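Carbohydrate esterase family 2 (CE2) (Chaetomium olivicolor, PDB 4XVH) probably removes acetyl groups from xylan or related polysaccharides, its SGNH-type esterase domain being joined to a jelly-roll carbohydrate-binding domain. Local coordinates at residues Q183-Y188 against Y197-S202; Y123-T128 against N140-G145; F217-V222 against A266-K271; R7-T12 against A190-G195. All coordinates share one frame; numbering follows the deposited sequence.

Contact 1: residues Q183-Y188 against Y197-S202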
# COMPACT_ATOMS: atom_id res chain seq x y z
N GLN A 183 2.28 -13.60 -6.76
CA GLN A 183 3.67 -14.00 -6.61
C GLN A 183 4.45 -13.01 -5.74
O GLN A 183 5.23 -13.42 -4.89
CB GLN A 183 4.34 -14.15 -8.00
CG GLN A 183 5.83 -14.45 -7.97
CD GLN A 183 6.42 -14.54 -9.40
OE1 GLN A 183 5.69 -14.44 -10.38
NE2 GLN A 183 7.74 -14.73 -9.51
N LEU A 184 4.25 -11.72 -6.00
CA LEU A 184 4.96 -10.69 -5.27
C LEU A 184 4.60 -10.74 -3.79
O LEU A 184 5.43 -10.48 -2.93
CB LEU A 184 4.63 -9.31 -5.86
CG LEU A 184 5.26 -9.18 -7.28
CD1 LEU A 184 4.91 -7.87 -7.97
CD2 LEU A 184 6.77 -9.43 -7.28
N TYR A 185 3.34 -11.06 -3.50
CA TYR A 185 2.88 -11.19 -2.12
C TYR A 185 3.59 -12.31 -1.32
O TYR A 185 3.48 -12.35 -0.08
CB TYR A 185 1.37 -11.44 -2.10
CG TYR A 185 0.70 -11.35 -0.73
CD1 TYR A 185 0.52 -10.11 -0.09
CD2 TYR A 185 0.22 -12.49 -0.11
CE1 TYR A 185 -0.12 -10.04 1.14
CE2 TYR A 185 -0.40 -12.42 1.10
CZ TYR A 185 -0.57 -11.22 1.73
OH TYR A 185 -1.24 -11.19 2.94
N THR A 186 4.34 -13.18 -2.00
CA THR A 186 5.10 -14.22 -1.26
C THR A 186 6.49 -13.75 -0.84
O THR A 186 7.23 -14.49 -0.18
CB THR A 186 5.30 -15.52 -2.07
OG1 THR A 186 6.18 -15.28 -3.18
CG2 THR A 186 3.97 -16.08 -2.59
N ARG A 187 6.86 -12.54 -1.24
CA ARG A 187 8.23 -12.07 -1.03
C ARG A 187 8.34 -11.23 0.22
O ARG A 187 7.39 -10.55 0.55
CB ARG A 187 8.69 -11.24 -2.25
CG ARG A 187 8.75 -12.03 -3.56
CD ARG A 187 9.13 -11.11 -4.71
NE ARG A 187 9.36 -11.87 -5.93
CZ ARG A 187 9.86 -11.33 -7.03
NH1 ARG A 187 10.19 -10.04 -7.06
NH2 ARG A 187 10.04 -12.09 -8.11
N TYR A 188 9.49 -11.24 0.89
CA TYR A 188 9.66 -10.40 2.07
C TYR A 188 9.75 -8.95 1.62
O TYR A 188 8.78 -8.21 1.72
CB TYR A 188 10.92 -10.75 2.89
CG TYR A 188 10.65 -10.64 4.38
CD1 TYR A 188 11.00 -11.65 5.27
CD2 TYR A 188 9.86 -9.58 4.87
CE1 TYR A 188 10.70 -11.55 6.63
CE2 TYR A 188 9.55 -9.48 6.21
CZ TYR A 188 9.98 -10.45 7.09
OH TYR A 188 9.62 -10.32 8.41
N TYR A 197 8.89 -14.43 2.22
CA TYR A 197 8.14 -14.00 3.42
C TYR A 197 7.67 -15.21 4.23
O TYR A 197 6.91 -16.03 3.73
CB TYR A 197 6.92 -13.14 3.05
CG TYR A 197 6.21 -12.52 4.27
CD1 TYR A 197 6.90 -11.72 5.20
CD2 TYR A 197 4.85 -12.72 4.47
CE1 TYR A 197 6.25 -11.16 6.30
CE2 TYR A 197 4.18 -12.16 5.55
CZ TYR A 197 4.89 -11.39 6.47
OH TYR A 197 4.22 -10.87 7.55
N PRO A 198 8.11 -15.32 5.50
CA PRO A 198 7.76 -16.54 6.24
C PRO A 198 6.36 -16.49 6.88
O PRO A 198 6.00 -17.44 7.55
CB PRO A 198 8.85 -16.62 7.32
CG PRO A 198 9.29 -15.25 7.56
CD PRO A 198 9.00 -14.43 6.27
N PHE A 199 5.60 -15.42 6.67
CA PHE A 199 4.30 -15.30 7.35
C PHE A 199 4.42 -15.55 8.89
O PHE A 199 3.82 -16.48 9.45
CB PHE A 199 3.30 -16.26 6.70
CG PHE A 199 2.88 -15.78 5.33
CD1 PHE A 199 1.89 -14.81 5.21
CD2 PHE A 199 3.51 -16.24 4.18
CE1 PHE A 199 1.52 -14.30 3.96
CE2 PHE A 199 3.14 -15.76 2.91
CZ PHE A 199 2.14 -14.78 2.80
N PRO A 200 5.24 -14.71 9.56
CA PRO A 200 5.41 -14.89 11.01
C PRO A 200 4.10 -14.64 11.72
O PRO A 200 3.30 -13.78 11.30
CB PRO A 200 6.44 -13.82 11.39
CG PRO A 200 6.20 -12.75 10.34
CD PRO A 200 5.97 -13.53 9.08
N ARG A 201 3.89 -15.38 12.80
CA ARG A 201 2.62 -15.35 13.51
C ARG A 201 2.47 -14.06 14.32
O ARG A 201 1.40 -13.78 14.88
CB ARG A 201 2.53 -16.60 14.41
CG ARG A 201 1.15 -16.85 15.04
CD ARG A 201 0.08 -16.74 13.98
NE ARG A 201 -1.28 -17.00 14.47
CZ ARG A 201 -2.00 -16.09 15.12
NH1 ARG A 201 -1.48 -14.90 15.42
NH2 ARG A 201 -3.25 -16.39 15.51
N SER A 202 3.55 -13.28 14.40
CA SER A 202 3.49 -11.95 15.01
C SER A 202 2.60 -11.01 14.19
O SER A 202 2.11 -9.98 14.70
CB SER A 202 4.90 -11.35 15.17
OG SER A 202 5.66 -11.37 13.95
O HOH W 1 6.14 -16.44 1.32
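Tyr197 stands edge-on over the ring of Tyr188, with its CD1 3.5 Å above the ring plane and over the centre. Planes at 81° and centroids 5.0 Å apart define a T-shaped pair. Pro198 CD adds a second apolar touch, 3.4 Å from Tyr188 CE1. Because CG of Tyr197 is anti to its backbone N (chi1 -173°), the ring reaches between Tyr188 and Phe199, whose face it covers with CD2. Phe199 in turn meets Tyr185 obliquely, CZ to CE2 at 3.9 Å. With an alanine in place of Tyr188, the Tyr197 edge would probably lose the face it rests on and a gap would open beside Pro198 CD. Arg7 makes a cation-pi contact with Tyr197, and Asp113 binds the Tyr185 hydroxyl.

At the polar edge, Tyr197 N donates to Thr186 O at 2.9 Å and 166°. A water donates to the same Thr186 O (2.7 Å) and to Tyr197 O (2.6 Å), doubling the link between the backbones. The type I turn from Leu184 to Arg187 is thus closed against the returning chain, an aromatic-packed connection between helix 181-184 and strand 207-211 of the parallel-sheet SGNH hydrolase fold.

Contact 2: residues Y123-T128 against N140-G145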
# COMPACT_ATOMS: atom_id res chain seq x y z
N TYR A 123 0.34 6.16 -6.25
CA TYR A 123 0.88 6.74 -7.49
C TYR A 123 0.28 8.12 -7.77
O TYR A 123 -0.95 8.25 -7.83
CB TYR A 123 0.55 5.78 -8.65
CG TYR A 123 1.13 6.10 -10.01
CD1 TYR A 123 0.59 7.14 -10.78
CD2 TYR A 123 2.19 5.36 -10.53
CE1 TYR A 123 1.10 7.44 -12.02
CE2 TYR A 123 2.71 5.64 -11.79
CZ TYR A 123 2.16 6.68 -12.53
OH TYR A 123 2.66 7.00 -13.77
N GLY A 124 1.11 9.14 -7.98
CA GLY A 124 0.59 10.41 -8.50
C GLY A 124 -0.32 11.20 -7.58
O GLY A 124 -0.88 12.23 -7.98
N LEU A 125 -0.45 10.73 -6.33
CA LEU A 125 -1.47 11.25 -5.41
C LEU A 125 -1.31 12.76 -5.15
O LEU A 125 -2.29 13.51 -5.15
CB LEU A 125 -1.43 10.45 -4.10
CG LEU A 125 -2.61 10.59 -3.12
CD1 LEU A 125 -2.65 9.35 -2.18
CD2 LEU A 125 -2.54 11.91 -2.30
N ASP A 126 -0.07 13.20 -4.92
CA ASP A 126 0.18 14.60 -4.61
C ASP A 126 0.30 15.43 -5.89
O ASP A 126 0.55 16.64 -5.82
CB ASP A 126 1.48 14.77 -3.80
CG ASP A 126 1.33 14.39 -2.32
OD1 ASP A 126 0.34 13.76 -1.95
OD2 ASP A 126 2.24 14.70 -1.51
N GLY A 127 0.20 14.78 -7.05
CA GLY A 127 0.47 15.51 -8.28
C GLY A 127 -0.74 16.30 -8.74
O GLY A 127 -1.87 15.95 -8.43
N THR A 128 -0.51 17.39 -9.46
CA THR A 128 -1.58 18.15 -10.09
C THR A 128 -1.62 17.73 -11.56
O THR A 128 -0.64 17.92 -12.27
CB THR A 128 -1.31 19.68 -10.02
OG1 THR A 128 -1.00 20.07 -8.67
CG2 THR A 128 -2.52 20.47 -10.54
N ASN A 140 1.85 7.22 -0.14
CA ASN A 140 1.16 6.08 0.43
C ASN A 140 0.41 6.45 1.72
O ASN A 140 -0.66 5.92 1.93
CB ASN A 140 2.13 4.91 0.70
CG ASN A 140 1.40 3.63 1.15
OD1 ASN A 140 1.54 3.20 2.31
ND2 ASN A 140 0.59 3.05 0.24
N PRO A 141 0.97 7.34 2.58
CA PRO A 141 0.24 7.63 3.83
C PRO A 141 -1.12 8.32 3.62
O PRO A 141 -1.90 8.43 4.60
CB PRO A 141 1.19 8.56 4.60
CG PRO A 141 2.59 8.16 4.13
CD PRO A 141 2.39 7.79 2.65
N LYS A 142 -1.39 8.79 2.40
CA LYS A 142 -2.68 9.44 2.14
C LYS A 142 -3.63 8.56 1.33
O LYS A 142 -4.68 9.03 0.89
CB LYS A 142 -2.50 10.76 1.40
CG LYS A 142 -1.90 11.86 2.31
CD LYS A 142 -2.10 13.27 1.67
CE LYS A 142 -1.68 14.37 2.64
NZ LYS A 142 -1.92 15.75 2.05
N THR A 143 -3.26 7.29 1.12
CA THR A 143 -4.10 6.41 0.29
C THR A 143 -5.34 5.94 1.05
O THR A 143 -5.35 5.92 2.27
CB THR A 143 -3.34 5.17 -0.20
OG1 THR A 143 -2.75 4.49 0.93
CG2 THR A 143 -2.24 5.59 -1.23
N TYR A 144 -6.37 5.51 0.30
CA TYR A 144 -7.62 5.01 0.88
C TYR A 144 -7.34 3.88 1.89
O TYR A 144 -7.94 3.82 2.95
CB TYR A 144 -8.57 4.51 -0.24
CG TYR A 144 -8.07 3.19 -0.81
CD1 TYR A 144 -6.96 3.15 -1.69
CD2 TYR A 144 -8.62 1.99 -0.40
CE1 TYR A 144 -6.45 1.93 -2.15
CE2 TYR A 144 -8.14 0.78 -0.85
CZ TYR A 144 -7.05 0.75 -1.73
OH TYR A 144 -6.58 -0.49 -2.15
N GLY A 145 -6.39 2.99 1.58
CA GLY A 145 -6.20 1.85 2.49
C GLY A 145 -5.55 2.26 3.80
O GLY A 145 -5.93 1.80 4.88
O HOH W 2 -0.02 16.18 0.54
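A chi1 of -166° turns the Leu125 side chain away from its own N and carries both methyls across to Lys142, CD1 reaching Thr143 as well. Lys142 answers with CG anti to its own carbonyl carbon (chi1 -72°) and a chain extended beyond it, running past Leu125 at about a right angle. The two segments belong to the SGNH hydrolase domain: 123-128 follows the short helix 118-121, and 140-145 runs from a 3-10 segment (140-142) into the start of helix 144-151.

The apolar part is small, as 154 Å² of buried surface confirms. Leu125 CD1 lies 3.7 Å from Lys142 O and 3.9 Å from Thr143 CG2, while Leu125 CD2 is 3.9 Å from Lys142 CB. The same leucine also touches Ala309 and His312, so it packs against helix 309-327 as well as the residues just ahead of helix 144-151. A type I turn from Gly124 to Gly127 presents it.

Towards solvent, opposite charges come near each other without meeting. Asp126 OD1 and Lys142 NZ stay 5.0 Å apart, and a water that accepts from Lys142 NZ makes a weak bond to Asp126 OD2. The main partner of that carboxylate is Arg82, in a salt bridge. On the inner side Tyr123 meets the ring of His306.

Thr143 occupies the N-cap position of helix 144-151, yet its hydroxyl turns back: OG1 donates to Asn140 O at 2.7 Å, in the carbonyl plane, and that oxygen also accepts from Thr143 N at 3.0 Å.

Contact 3: residues F217-V222 against A266-K271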
# COMPACT_ATOMS: atom_id res chain seq x y z
N PHE A 217 -7.81 -5.20 -16.82
CA PHE A 217 -8.85 -4.82 -17.77
C PHE A 217 -8.33 -4.01 -18.96
O PHE A 217 -8.97 -3.95 -20.00
CB PHE A 217 -9.95 -4.06 -17.03
CG PHE A 217 -11.06 -4.97 -16.56
CD1 PHE A 217 -10.92 -5.71 -15.40
CD2 PHE A 217 -12.22 -5.09 -17.28
CE1 PHE A 217 -11.95 -6.56 -14.98
CE2 PHE A 217 -13.24 -5.93 -16.86
CZ PHE A 217 -13.10 -6.65 -15.70
N GLY A 218 -7.16 -3.42 -18.82
CA GLY A 218 -6.59 -2.71 -19.97
C GLY A 218 -6.34 -3.63 -21.15
O GLY A 218 -5.80 -4.73 -20.96
N TYR A 219 -6.71 -3.20 -22.36
CA TYR A 219 -6.49 -4.05 -23.53
C TYR A 219 -6.34 -3.27 -24.84
O TYR A 219 -5.72 -3.76 -25.80
CB TYR A 219 -7.64 -5.06 -23.68
CG TYR A 219 -8.91 -4.44 -24.26
CD1 TYR A 219 -9.87 -3.86 -23.45
CD2 TYR A 219 -9.11 -4.41 -25.63
CE1 TYR A 219 -11.00 -3.27 -23.99
CE2 TYR A 219 -10.23 -3.83 -26.19
CZ TYR A 219 -11.17 -3.26 -25.37
OH TYR A 219 -12.27 -2.70 -25.97
N LEU A 220 -6.93 -2.07 -24.90
CA LEU A 220 -7.17 -1.40 -26.18
C LEU A 220 -5.91 -1.26 -27.02
O LEU A 220 -4.92 -0.68 -26.58
CB LEU A 220 -7.78 -0.02 -25.96
CG LEU A 220 -8.05 0.77 -27.25
CD1 LEU A 220 -9.23 0.17 -28.00
CD2 LEU A 220 -8.26 2.24 -26.92
N GLY A 221 -5.95 -1.84 -28.22
CA GLY A 221 -4.87 -1.74 -29.19
C GLY A 221 -3.65 -2.61 -28.91
O GLY A 221 -2.68 -2.61 -29.68
N VAL A 222 -3.71 -3.39 -27.84
CA VAL A 222 -2.55 -4.17 -27.42
C VAL A 222 -2.86 -5.67 -27.29
O VAL A 222 -2.08 -6.51 -27.72
CB VAL A 222 -2.03 -3.64 -26.06
CG1 VAL A 222 -0.91 -4.52 -25.52
CG2 VAL A 222 -1.61 -2.18 -26.19
N ALA A 266 -18.47 1.82 -24.71
CA ALA A 266 -19.64 1.54 -23.89
C ALA A 266 -19.88 0.03 -23.84
O ALA A 266 -20.25 -0.52 -22.79
CB ALA A 266 -20.85 2.26 -24.44
N ALA A 267 -19.66 -0.63 -24.97
CA ALA A 267 -19.86 -2.07 -25.08
C ALA A 267 -19.03 -2.87 -24.06
O ALA A 267 -19.49 -3.89 -23.54
CB ALA A 267 -19.53 -2.53 -26.48
N ASP A 268 -17.80 -2.43 -23.82
CA ASP A 268 -16.92 -3.09 -22.87
C ASP A 268 -17.50 -3.09 -21.47
O ASP A 268 -17.24 -4.01 -20.69
CB ASP A 268 -15.54 -2.42 -22.83
CG ASP A 268 -14.65 -2.81 -24.00
OD1 ASP A 268 -14.42 -4.03 -24.22
OD2 ASP A 268 -14.15 -1.89 -24.69
N ALA A 269 -18.26 -2.04 -21.14
CA ALA A 269 -18.80 -1.82 -19.78
C ALA A 269 -17.83 -2.29 -18.71
O ALA A 269 -18.19 -3.10 -17.85
CB ALA A 269 -20.16 -2.54 -19.61
N GLN A 270 -16.59 -1.80 -18.76
CA GLN A 270 -15.54 -2.39 -17.94
C GLN A 270 -15.83 -2.37 -16.41
O GLN A 270 -15.57 -3.37 -15.70
CB GLN A 270 -14.21 -1.68 -18.23
CG GLN A 270 -13.68 -1.95 -19.62
CD GLN A 270 -12.19 -1.67 -19.71
OE1 GLN A 270 -11.67 -0.78 -19.01
NE2 GLN A 270 -11.50 -2.44 -20.53
N LYS A 271 -16.38 -1.26 -15.91
CA LYS A 271 -16.61 -1.11 -14.47
C LYS A 271 -17.70 -2.06 -13.96
O LYS A 271 -17.56 -2.71 -12.94
CB LYS A 271 -16.97 0.33 -14.13
CG LYS A 271 -17.18 0.61 -12.64
CD LYS A 271 -16.00 0.14 -11.76
CE LYS A 271 -16.11 0.70 -10.33
NZ LYS A 271 -15.80 2.16 -10.31
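Tyr219 OH donates to Asp268 OD2 across the contact. The modelled length of 2.4 Å is very short and so doubtful in its exact value. Asp268 OD2 sits near the plane of the Tyr219 ring while the carboxylate is turned 68° from that plane, and Asp268 OD1 lies 3.1 Å from the same Tyr219 OH. Thr265 OG1 gives OD2 a second partner. The ring is aimed there by a chi1 of 77°, with CG between the backbone N and the carbonyl carbon. A phenylalanine in place of Tyr219 would probably leave Asp268 without its mate across the contact and its carboxylate freer to turn.

Gln270 NE2 makes a weaker bond to Phe217 O, 3.0 Å long but bent to 124°. The same nitrogen rests at the edge of the Tyr219 ring, 3.6 Å from CE1. Farther out the Phe217 ring packs on Gln270: CD2 is 4.1 Å from Gln270 CB, and CE2 lies 3.7 Å from the backbone Gln270 O.

A type I turn from Ala266 to Ala269 leads into helix 270-285. The contact thus joins that helix start to the loop that follows helix 214-217, the helix that holds the pocket residue Asn215 of this SGNH-type domain.

Contact 4: residues R7-T12 against A190-G195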
# COMPACT_ATOMS: atom_id res chain seq x y z
N ARG A 7 5.83 -4.69 6.16
CA ARG A 7 6.56 -5.91 5.90
C ARG A 7 8.02 -5.55 5.59
O ARG A 7 8.32 -5.05 4.51
CB ARG A 7 5.92 -6.68 4.75
CG ARG A 7 6.57 -8.04 4.44
CD ARG A 7 5.94 -8.67 3.21
NE ARG A 7 4.57 -9.12 3.46
CZ ARG A 7 3.92 -9.93 2.63
NH1 ARG A 7 4.54 -10.33 1.50
NH2 ARG A 7 2.68 -10.36 2.91
N VAL A 8 8.91 -5.77 6.57
CA VAL A 8 10.33 -5.42 6.41
C VAL A 8 11.19 -6.61 6.75
O VAL A 8 11.11 -7.14 7.85
CB VAL A 8 10.72 -4.22 7.29
CG1 VAL A 8 12.25 -3.90 7.18
CG2 VAL A 8 9.89 -2.98 6.88
N ASN A 9 11.99 -7.06 5.79
CA ASN A 9 12.86 -8.21 6.02
C ASN A 9 13.93 -7.84 7.05
O ASN A 9 14.76 -6.99 6.79
CB ASN A 9 13.50 -8.65 4.71
CG ASN A 9 14.28 -9.95 4.82
OD1 ASN A 9 14.63 -10.42 5.91
ND2 ASN A 9 14.58 -10.53 3.66
N PRO A 10 13.90 -8.47 8.24
CA PRO A 10 14.90 -8.09 9.25
C PRO A 10 16.33 -8.48 8.86
O PRO A 10 17.25 -7.96 9.48
CB PRO A 10 14.45 -8.84 10.50
CG PRO A 10 13.67 -10.03 9.99
CD PRO A 10 13.01 -9.55 8.70
N ALA A 11 16.52 -9.33 7.86
CA ALA A 11 17.87 -9.68 7.41
C ALA A 11 18.49 -8.58 6.54
O ALA A 11 19.71 -8.56 6.34
CB ALA A 11 17.87 -11.02 6.64
N THR A 12 17.65 -7.69 6.01
CA THR A 12 18.15 -6.62 5.16
C THR A 12 17.85 -5.22 5.68
O THR A 12 18.49 -4.26 5.29
CB THR A 12 17.53 -6.70 3.78
OG1 THR A 12 16.12 -6.45 3.92
CG2 THR A 12 17.77 -8.09 3.15
N ALA A 190 10.25 -6.43 -1.69
CA ALA A 190 9.71 -6.57 -3.04
C ALA A 190 10.62 -7.27 -4.02
O ALA A 190 10.11 -7.90 -4.95
CB ALA A 190 9.34 -5.21 -3.61
N ASN A 191 11.94 -7.15 -3.87
CA ASN A 191 12.84 -7.80 -4.82
C ASN A 191 13.52 -9.02 -4.21
O ASN A 191 14.47 -9.50 -4.76
CB ASN A 191 13.90 -6.84 -5.33
CG ASN A 191 13.32 -5.64 -6.02
OD1 ASN A 191 13.64 -4.51 -5.68
ND2 ASN A 191 12.47 -5.88 -6.99
N ASP A 192 13.03 -9.49 -3.07
CA ASP A 192 13.59 -10.70 -2.47
C ASP A 192 13.06 -11.95 -3.20
O ASP A 192 12.18 -11.85 -4.05
CB ASP A 192 13.30 -10.73 -0.97
CG ASP A 192 14.01 -9.60 -0.21
OD1 ASP A 192 14.99 -9.06 -0.78
OD2 ASP A 192 13.64 -9.26 0.93
N ALA A 193 13.63 -13.11 -2.88
CA ALA A 193 13.24 -14.36 -3.54
C ALA A 193 11.75 -14.64 -3.35
O ALA A 193 11.16 -14.30 -2.33
CB ALA A 193 14.05 -15.50 -3.01
N ASP A 194 11.17 -15.29 -4.36
CA ASP A 194 9.84 -15.87 -4.22
C ASP A 194 9.78 -16.73 -2.98
O ASP A 194 10.73 -17.44 -2.65
CB ASP A 194 9.48 -16.68 -5.46
CG ASP A 194 9.47 -15.84 -6.72
OD1 ASP A 194 9.13 -14.65 -6.64
OD2 ASP A 194 9.82 -16.36 -7.79
N GLY A 195 8.66 -16.63 -2.27
CA GLY A 195 8.48 -17.39 -1.05
C GLY A 195 9.34 -16.97 0.14
O GLY A 195 9.38 -17.68 1.15
O HOH W 3 14.35 -6.80 1.72
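Asn9 and Asp192 make the one direct contact here, and its firm part is a single hydrogen bond. Asn9 ND2 donates to Asp192 OD2 at 3.2 Å with an N-H...O angle of 179°. The acceptor lies in the amide plane of Asn9, whereas the donor comes from above the carboxylate plane, 54° out of it; the two flat groups are nearly perpendicular. A chi1 of -172° swings the carboxamide of Asn9 across to Asp192. The Asn9 CB, whose bond from CA already points toward the other segment, lies 3.8 Å from Asp192 OD2.

The amide is held at both ends. Asn9 OD1 accepts from Ala11 N at 2.9 Å, an Asx turn, and this fixes which end of the amide faces the aspartate. Asp192 OD2 also accepts from Gly189 N just ahead of its segment.

The other side is loose and watery. Thr12 OG1 does not touch Asp192; instead a water accepts from Thr12 OG1 at 2.8 Å and donates to Asp192 OD2 at 2.7 Å. Only 77 Å² is buried in all, as suits a surface contact whose nearest CA atoms, those of Asn9 and Asp192, are 8.9 Å apart.

One segment belongs to the N-terminal beta-rich part, the other to the esterase domain. With an amide N-H, a backbone N-H and a water all converging on one carboxylate oxygen, the join is polar and directional, and Asp192 is likely to stay ionised.

Contacts 1 and 4 form one continuous patch, their centres 8 Å apart and their segments alternating along the chain. Arg7 NH1 of contact 4 lies 2.8 Å from Tyr185 O of contact 1, a probable hydrogen bond, and Arg187 NE meets Asp194 OD1 at 2.9 Å in a salt bridge. Contact 2 is on the opposite side of the chain's centre, about 25 Å from contact 1 between centres, and its segment 123-128 reaches the bound polyether at Tyr123. That ligand also contacts the pocket residues Ser118 and His306. Contact 3 stands apart, with centres 33 Å from contact 1 and 25 Å from contact 2, though the Phe217 side chain is about 11 Å from the ligand.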